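Local atomic coordinates of MmoQ Response regulator (Methylococcus capsulatus, PDB entry 3LJX), a protein that is a response regulator, present as its HDOD-containing part, that as a whole protein probably makes cyclic di-GMP from two GTP molecules. Residues 115-120 and 134-139; 128-133 and 217-222. All blocks are in the same frame, centred on the assembly; numbering follows the deposited sequence.

Contact 1: 115-120 and 134-139; sequences ARAVAL and EAFTLG
R116 carries CG anti to the backbone N (chi1 -171°), and a bend at chi3 brings its NE round to the carbonyl of G139. There NE and NH2 bind the same oxygen side-on, NE at 2.8 Å from G139 O and NH2 at 3.0 Å, with the oxygen almost in the guanidinium plane. Arginine suits this place because its long chain ends in a flat guanidinium that can give two N-H groups to one carbonyl; NH2 also forms a salt bridge with D143. F136, its CG likewise anti to the backbone N (chi1 174°), lays one ring face over A117, whose CB sits 3.5 Å from the ring centroid in a CH-pi contact, and V118 CG2 touches CE2. These residues join two helices of the all-helical HDOD domain through segments 115-120 and 134-139, an antiparallel pair whose axes approach to 7.2 Å with 151° between their directions. Small residues permit that closeness: A117 CA and G139 CA lie 4.1 Å apart, and a CB on G139 would clash with A117 CA. One turn on from R116, L120 sets CG 4.0 Å from A135 CB, while its CD2 rests against A135 O, the leucine's branched end lying against the small side chain and the backbone of A135.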
ATOM      1  N   ALA A 115      -7.563  -5.353   2.642  1.00 23.13           N
ATOM      2  CA  ALA A 115      -8.614  -5.063   3.611  1.00 25.13           C
ATOM      3  C   ALA A 115      -8.493  -3.611   4.052  1.00 27.68           C
ATOM      4  O   ALA A 115      -9.496  -2.897   4.157  1.00 26.94           O
ATOM      5  CB  ALA A 115      -8.528  -6.019   4.828  1.00 19.53           C
ATOM      6  N   ARG A 116      -7.256  -3.174   4.298  1.00 22.57           N
ATOM      7  CA  ARG A 116      -7.015  -1.786   4.672  1.00 20.89           C
ATOM      8  C   ARG A 116      -7.384  -0.822   3.544  1.00 23.32           C
ATOM      9  O   ARG A 116      -8.027   0.196   3.778  1.00 27.15           O
ATOM     10  CB  ARG A 116      -5.560  -1.577   5.100  1.00 21.76           C
ATOM     11  CG  ARG A 116      -5.298  -0.204   5.700  1.00 21.52           C
ATOM     12  CD  ARG A 116      -3.843  -0.075   6.138  1.00 24.76           C
ATOM     13  NE  ARG A 116      -2.966  -0.429   5.038  1.00 28.34           N
ATOM     14  CZ  ARG A 116      -1.998  -1.334   5.105  1.00 29.30           C
ATOM     15  NH1 ARG A 116      -1.751  -1.962   6.241  1.00 24.89           N
ATOM     16  NH2 ARG A 116      -1.276  -1.605   4.026  1.00 31.98           N
ATOM     17  N   ALA A 117      -6.977  -1.136   2.317  1.00 24.31           N
ATOM     18  CA  ALA A 117      -7.357  -0.315   1.171  1.00 22.51           C
ATOM     19  C   ALA A 117      -8.882  -0.175   1.128  1.00 23.81           C
ATOM     20  O   ALA A 117      -9.410   0.924   0.958  1.00 25.92           O
ATOM     21  CB  ALA A 117      -6.850  -0.936  -0.122  1.00 19.26           C
ATOM     22  N   VAL A 118      -9.586  -1.293   1.291  1.00 21.96           N
ATOM     23  CA  VAL A 118     -11.048  -1.297   1.186  1.00 22.89           C
ATOM     24  C   VAL A 118     -11.676  -0.470   2.304  1.00 26.29           C
ATOM     25  O   VAL A 118     -12.589   0.340   2.066  1.00 23.03           O
ATOM     26  CB  VAL A 118     -11.619  -2.722   1.246  1.00 28.14           C
ATOM     27  CG1 VAL A 118     -13.127  -2.675   1.509  1.00 30.33           C
ATOM     28  CG2 VAL A 118     -11.295  -3.484  -0.038  1.00 20.26           C
ATOM     29  N   ALA A 119     -11.170  -0.660   3.522  1.00 23.09           N
ATOM     30  CA  ALA A 119     -11.644   0.122   4.665  1.00 26.18           C
ATOM     31  C   ALA A 119     -11.417   1.624   4.477  1.00 28.87           C
ATOM     32  O   ALA A 119     -12.298   2.435   4.775  1.00 31.52           O
ATOM     33  CB  ALA A 119     -10.998  -0.363   5.981  1.00 19.70           C
ATOM     34  N   LEU A 120     -10.237   1.997   3.995  1.00 26.82           N
ATOM     35  CA  LEU A 120      -9.917   3.413   3.879  1.00 25.22           C
ATOM     36  C   LEU A 120     -10.799   4.042   2.814  1.00 20.87           C
ATOM     37  O   LEU A 120     -11.280   5.167   2.966  1.00 20.31           O
ATOM     38  CB  LEU A 120      -8.433   3.625   3.566  1.00 20.87           C
ATOM     39  CG  LEU A 120      -7.991   5.092   3.535  1.00 25.53           C
ATOM     40  CD1 LEU A 120      -8.362   5.847   4.843  1.00 21.96           C
ATOM     41  CD2 LEU A 120      -6.499   5.192   3.244  1.00 21.48           C
ATOM     42  N   GLU A 134      -8.166   7.335  -4.702  1.00 26.73           N
ATOM     43  CA  GLU A 134      -6.761   7.621  -4.409  1.00 21.86           C
ATOM     44  C   GLU A 134      -6.422   7.141  -2.993  1.00 24.98           C
ATOM     45  O   GLU A 134      -5.308   6.657  -2.737  1.00 21.62           O
ATOM     46  CB  GLU A 134      -6.468   9.117  -4.579  1.00 18.84           C
ATOM     47  CG  GLU A 134      -6.716   9.616  -6.018  1.00 25.94           C
ATOM     48  CD  GLU A 134      -6.416  11.110  -6.203  1.00 29.72           C
ATOM     49  OE1 GLU A 134      -6.455  11.865  -5.207  1.00 28.06           O
ATOM     50  OE2 GLU A 134      -6.134  11.531  -7.350  1.00 26.95           O
ATOM     51  N   ALA A 135      -7.392   7.274  -2.080  1.00 19.58           N
ATOM     52  CA  ALA A 135      -7.213   6.813  -0.709  1.00 21.11           C
ATOM     53  C   ALA A 135      -7.071   5.292  -0.680  1.00 21.72           C
ATOM     54  O   ALA A 135      -6.251   4.753   0.070  1.00 16.89           O
ATOM     55  CB  ALA A 135      -8.390   7.269   0.180  1.00 20.97           C
ATOM     56  N   PHE A 136      -7.871   4.604  -1.494  1.00 22.36           N
ATOM     57  CA  PHE A 136      -7.797   3.147  -1.572  1.00 25.63           C
ATOM     58  C   PHE A 136      -6.352   2.735  -1.832  1.00 26.58           C
ATOM     59  O   PHE A 136      -5.780   1.889  -1.138  1.00 20.71           O
ATOM     60  CB  PHE A 136      -8.672   2.636  -2.712  1.00 22.29           C
ATOM     61  CG  PHE A 136      -8.538   1.167  -2.957  1.00 26.13           C
ATOM     62  CD1 PHE A 136      -7.427   0.661  -3.629  1.00 26.67           C
ATOM     63  CD2 PHE A 136      -9.520   0.281  -2.522  1.00 26.72           C
ATOM     64  CE1 PHE A 136      -7.295  -0.706  -3.865  1.00 25.22           C
ATOM     65  CE2 PHE A 136      -9.391  -1.086  -2.745  1.00 28.22           C
ATOM     66  CZ  PHE A 136      -8.278  -1.581  -3.423  1.00 25.19           C
ATOM     67  N   THR A 137      -5.774   3.373  -2.841  1.00 22.77           N
ATOM     68  CA  THR A 137      -4.426   3.090  -3.276  1.00 21.41           C
ATOM     69  C   THR A 137      -3.417   3.336  -2.172  1.00 23.61           C
ATOM     70  O   THR A 137      -2.525   2.511  -1.941  1.00 20.98           O
ATOM     71  CB  THR A 137      -4.068   3.938  -4.512  1.00 23.99           C
ATOM     72  OG1 THR A 137      -5.047   3.710  -5.531  1.00 29.96           O
ATOM     73  CG2 THR A 137      -2.703   3.554  -5.054  1.00 23.55           C
ATOM     74  N   LEU A 138      -3.543   4.458  -1.473  1.00 26.11           N
ATOM     75  CA  LEU A 138      -2.628   4.712  -0.357  1.00 24.22           C
ATOM     76  C   LEU A 138      -2.770   3.652   0.742  1.00 26.07           C
ATOM     77  O   LEU A 138      -1.774   3.215   1.334  1.00 21.51           O
ATOM     78  CB  LEU A 138      -2.834   6.098   0.225  1.00 21.96           C
ATOM     79  CG  LEU A 138      -1.825   6.425   1.324  1.00 29.59           C
ATOM     80  CD1 LEU A 138      -0.393   6.192   0.841  1.00 23.56           C
ATOM     81  CD2 LEU A 138      -2.005   7.861   1.823  1.00 33.30           C
ATOM     82  N   GLY A 139      -4.005   3.231   1.004  1.00 26.39           N
ATOM     83  CA  GLY A 139      -4.250   2.192   1.985  1.00 26.08           C
ATOM     84  C   GLY A 139      -3.569   0.900   1.553  1.00 23.51           C
ATOM     85  O   GLY A 139      -2.872   0.250   2.335  1.00 20.82           O
TER

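Contact 2: 128-133 and 217-222; sequences STVAPK and GRFARQ
The backbones come nearest where T129 CA lies 6.4 Å from F219 CA, as the HDOD-domain loop leading into helix 132-141, extended at V130 and A131, passes helix 214-233; A131 takes the N-cap position. T129 and V130 both direct their side chains at the helix, which answers with R218, F219 and Q222, spaced so that they line one side of it. V130 crosses the F219 side chain at about a right angle: V130 CG1 stands over the ring centre, 3.8 Å from the centroid and 3° off the normal, a CH-pi contact, while V130 CG2 lies 3.7 Å from F219 CE1. A beta-branched valine suits this place, since two methyls can rest on one ring. Replacing F219 by an alanine would probably take the ring from under both V130 methyls and open a gap between loop and helix. T129 divides its work: T129 CG2 packs 3.5 Å from R218 CD, and the hydroxyl meets the Q222 amide tip to tip. With chi1 at 47°, T129 OG1 sits between the backbone N and the carbonyl carbon and donates to Q222 OE1 at 2.7 Å, in the carbonyl plane and on a lone pair.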
ATOM      1  N   SER A 128     -15.005  14.129   3.264  1.00 25.76           N
ATOM      2  CA  SER A 128     -14.634  15.068   2.213  1.00 33.08           C
ATOM      3  C   SER A 128     -13.163  15.474   2.231  1.00 33.30           C
ATOM      4  O   SER A 128     -12.845  16.615   1.909  1.00 37.63           O
ATOM      5  CB  SER A 128     -15.509  16.318   2.308  1.00 32.51           C
ATOM      6  OG  SER A 128     -16.861  15.981   2.089  1.00 37.96           O
ATOM      7  N   THR A 129     -12.277  14.558   2.607  1.00 28.90           N
ATOM      8  CA  THR A 129     -10.853  14.868   2.691  1.00 27.36           C
ATOM      9  C   THR A 129     -10.143  14.611   1.363  1.00 26.19           C
ATOM     10  O   THR A 129      -9.609  15.533   0.739  1.00 29.95           O
ATOM     11  CB  THR A 129     -10.154  14.053   3.809  1.00 23.27           C
ATOM     12  OG1 THR A 129     -10.554  12.674   3.723  1.00 19.77           O
ATOM     13  CG2 THR A 129     -10.540  14.588   5.160  1.00 24.53           C
ATOM     14  N   VAL A 130     -10.136  13.355   0.937  1.00 21.87           N
ATOM     15  CA  VAL A 130      -9.420  12.966  -0.271  1.00 24.07           C
ATOM     16  C   VAL A 130     -10.343  12.181  -1.203  1.00 27.38           C
ATOM     17  O   VAL A 130     -11.427  11.750  -0.796  1.00 30.17           O
ATOM     18  CB  VAL A 130      -8.200  12.096   0.085  1.00 24.18           C
ATOM     19  CG1 VAL A 130      -7.312  12.821   1.080  1.00 20.85           C
ATOM     20  CG2 VAL A 130      -8.654  10.771   0.678  1.00 25.56           C
ATOM     21  N   ALA A 131      -9.926  12.014  -2.454  1.00 25.26           N
ATOM     22  CA  ALA A 131     -10.665  11.166  -3.392  1.00 25.40           C
ATOM     23  C   ALA A 131     -10.524   9.720  -2.934  1.00 24.95           C
ATOM     24  O   ALA A 131      -9.405   9.233  -2.748  1.00 29.77           O
ATOM     25  CB  ALA A 131     -10.117  11.329  -4.794  1.00 20.82           C
ATOM     26  N   PRO A 132     -11.652   9.031  -2.733  1.00 24.34           N
ATOM     27  CA  PRO A 132     -11.597   7.647  -2.204  1.00 25.53           C
ATOM     28  C   PRO A 132     -10.805   6.665  -3.068  1.00 24.26           C
ATOM     29  O   PRO A 132     -10.114   5.795  -2.528  1.00 26.83           O
ATOM     30  CB  PRO A 132     -13.072   7.242  -2.099  1.00 23.46           C
ATOM     31  CG  PRO A 132     -13.804   8.598  -1.891  1.00 30.97           C
ATOM     32  CD  PRO A 132     -13.014   9.605  -2.711  1.00 25.88           C
ATOM     33  N   LYS A 133     -10.874   6.795  -4.384  1.00 20.07           N
ATOM     34  CA  LYS A 133     -10.079   5.906  -5.234  1.00 26.94           C
ATOM     35  C   LYS A 133      -8.574   6.098  -5.006  1.00 29.77           C
ATOM     36  O   LYS A 133      -7.799   5.139  -5.095  1.00 28.62           O
ATOM     37  CB  LYS A 133     -10.426   6.080  -6.715  1.00 22.99           C
ATOM     38  CG  LYS A 133     -10.065   7.431  -7.307  1.00 27.34           C
ATOM     39  CD  LYS A 133     -10.371   7.473  -8.825  1.00 38.06           C
ATOM     40  CE  LYS A 133     -10.659   8.910  -9.278  1.00 37.66           C
ATOM     41  NZ  LYS A 133     -10.847   9.042 -10.760  1.00 38.05           N
ATOM     42  N   GLY A 217      -4.285  16.167   9.490  1.00 25.98           N
ATOM     43  CA  GLY A 217      -4.646  15.492  10.725  1.00 24.72           C
ATOM     44  C   GLY A 217      -5.869  14.617  10.529  1.00 26.52           C
ATOM     45  O   GLY A 217      -5.936  13.493  11.035  1.00 24.14           O
ATOM     46  N   ARG A 218      -6.837  15.114   9.765  1.00 26.41           N
ATOM     47  CA  ARG A 218      -8.079  14.369   9.583  1.00 27.32           C
ATOM     48  C   ARG A 218      -7.837  13.130   8.727  1.00 28.57           C
ATOM     49  O   ARG A 218      -8.330  12.033   9.031  1.00 26.57           O
ATOM     50  CB  ARG A 218      -9.169  15.246   8.976  1.00 26.30           C
ATOM     51  CG  ARG A 218     -10.546  14.612   9.020  1.00 35.90           C
ATOM     52  CD  ARG A 218     -11.564  15.517   8.368  1.00 49.83           C
ATOM     53  NE  ARG A 218     -12.367  16.205   9.361  1.00 66.62           N
ATOM     54  CZ  ARG A 218     -13.626  15.883   9.636  1.00 82.44           C
ATOM     55  NH1 ARG A 218     -14.214  14.895   8.969  1.00 85.75           N
ATOM     56  NH2 ARG A 218     -14.296  16.551  10.568  1.00 88.37           N
ATOM     57  N   PHE A 219      -7.053  13.293   7.671  1.00 22.96           N
ATOM     58  CA  PHE A 219      -6.724  12.159   6.826  1.00 24.93           C
ATOM     59  C   PHE A 219      -5.894  11.156   7.638  1.00 23.79           C
ATOM     60  O   PHE A 219      -6.122   9.948   7.555  1.00 21.24           O
ATOM     61  CB  PHE A 219      -5.987  12.635   5.569  1.00 27.39           C
ATOM     62  CG  PHE A 219      -5.751  11.559   4.548  1.00 26.04           C
ATOM     63  CD1 PHE A 219      -6.672  10.550   4.353  1.00 24.78           C
ATOM     64  CD2 PHE A 219      -4.611  11.583   3.754  1.00 30.05           C
ATOM     65  CE1 PHE A 219      -6.451   9.558   3.401  1.00 25.90           C
ATOM     66  CE2 PHE A 219      -4.384  10.601   2.798  1.00 31.36           C
ATOM     67  CZ  PHE A 219      -5.312   9.586   2.620  1.00 30.05           C
ATOM     68  N   ALA A 220      -4.959  11.654   8.450  1.00 18.64           N
ATOM     69  CA  ALA A 220      -4.178  10.768   9.307  1.00 23.13           C
ATOM     70  C   ALA A 220      -5.096   9.929  10.215  1.00 23.82           C
ATOM     71  O   ALA A 220      -4.914   8.716  10.354  1.00 23.42           O
ATOM     72  CB  ALA A 220      -3.154  11.563  10.143  1.00 19.36           C
ATOM     73  N   ARG A 221      -6.080  10.568  10.834  1.00 18.20           N
ATOM     74  CA  ARG A 221      -7.000   9.833  11.704  1.00 19.93           C
ATOM     75  C   ARG A 221      -7.802   8.810  10.892  1.00 25.36           C
ATOM     76  O   ARG A 221      -8.125   7.731  11.391  1.00 27.52           O
ATOM     77  CB  ARG A 221      -7.924  10.781  12.467  1.00 19.48           C
ATOM     78  CG  ARG A 221      -7.242  11.470  13.659  1.00 23.63           C
ATOM     79  CD  ARG A 221      -8.198  12.375  14.459  1.00 24.08           C
ATOM     80  NE  ARG A 221      -8.439  13.640  13.767  1.00 27.21           N
ATOM     81  CZ  ARG A 221      -7.600  14.670  13.801  1.00 27.49           C
ATOM     82  NH1 ARG A 221      -6.465  14.587  14.497  1.00 21.66           N
ATOM     83  NH2 ARG A 221      -7.881  15.781  13.134  1.00 28.66           N
ATOM     84  N   GLN A 222      -8.081   9.119   9.628  1.00 24.31           N
ATOM     85  CA  GLN A 222      -8.799   8.173   8.771  1.00 24.56           C
ATOM     86  C   GLN A 222      -7.944   6.967   8.427  1.00 23.78           C
ATOM     87  O   GLN A 222      -8.437   5.826   8.376  1.00 29.72           O
ATOM     88  CB  GLN A 222      -9.282   8.846   7.499  1.00 24.31           C
ATOM     89  CG  GLN A 222     -10.389   9.898   7.717  1.00 21.48           C
ATOM     90  CD  GLN A 222     -10.638  10.717   6.449  1.00 22.39           C
ATOM     91  OE1 GLN A 222      -9.699  11.005   5.685  1.00 21.21           O
ATOM     92  NE2 GLN A 222     -11.898  11.091   6.218  1.00 20.47           N
TER

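In the fold
From the N terminus, the chain first runs through helices 19-29 to 80-88 and then enters helix 106-125, which holds segment 115-120. Contact 1 closes a short helical hairpin, with 13 residues between its segments. Contact 2 begins inside that hairpin, at 128-133, and closes a much longer excursion of 83 residues, mostly helical, that returns on helix 214-233. The two therefore cross rather than nest, their segments alternating along the chain. Their centres lie about 10 Å apart, and A135 meets V130 directly. Contact 1 joins helices 106-125 and 132-141, while contact 2 ties the loop leading into helix 132-141 to helix 214-233; L138 with F219 and L120 with Q222 bring the helices themselves together.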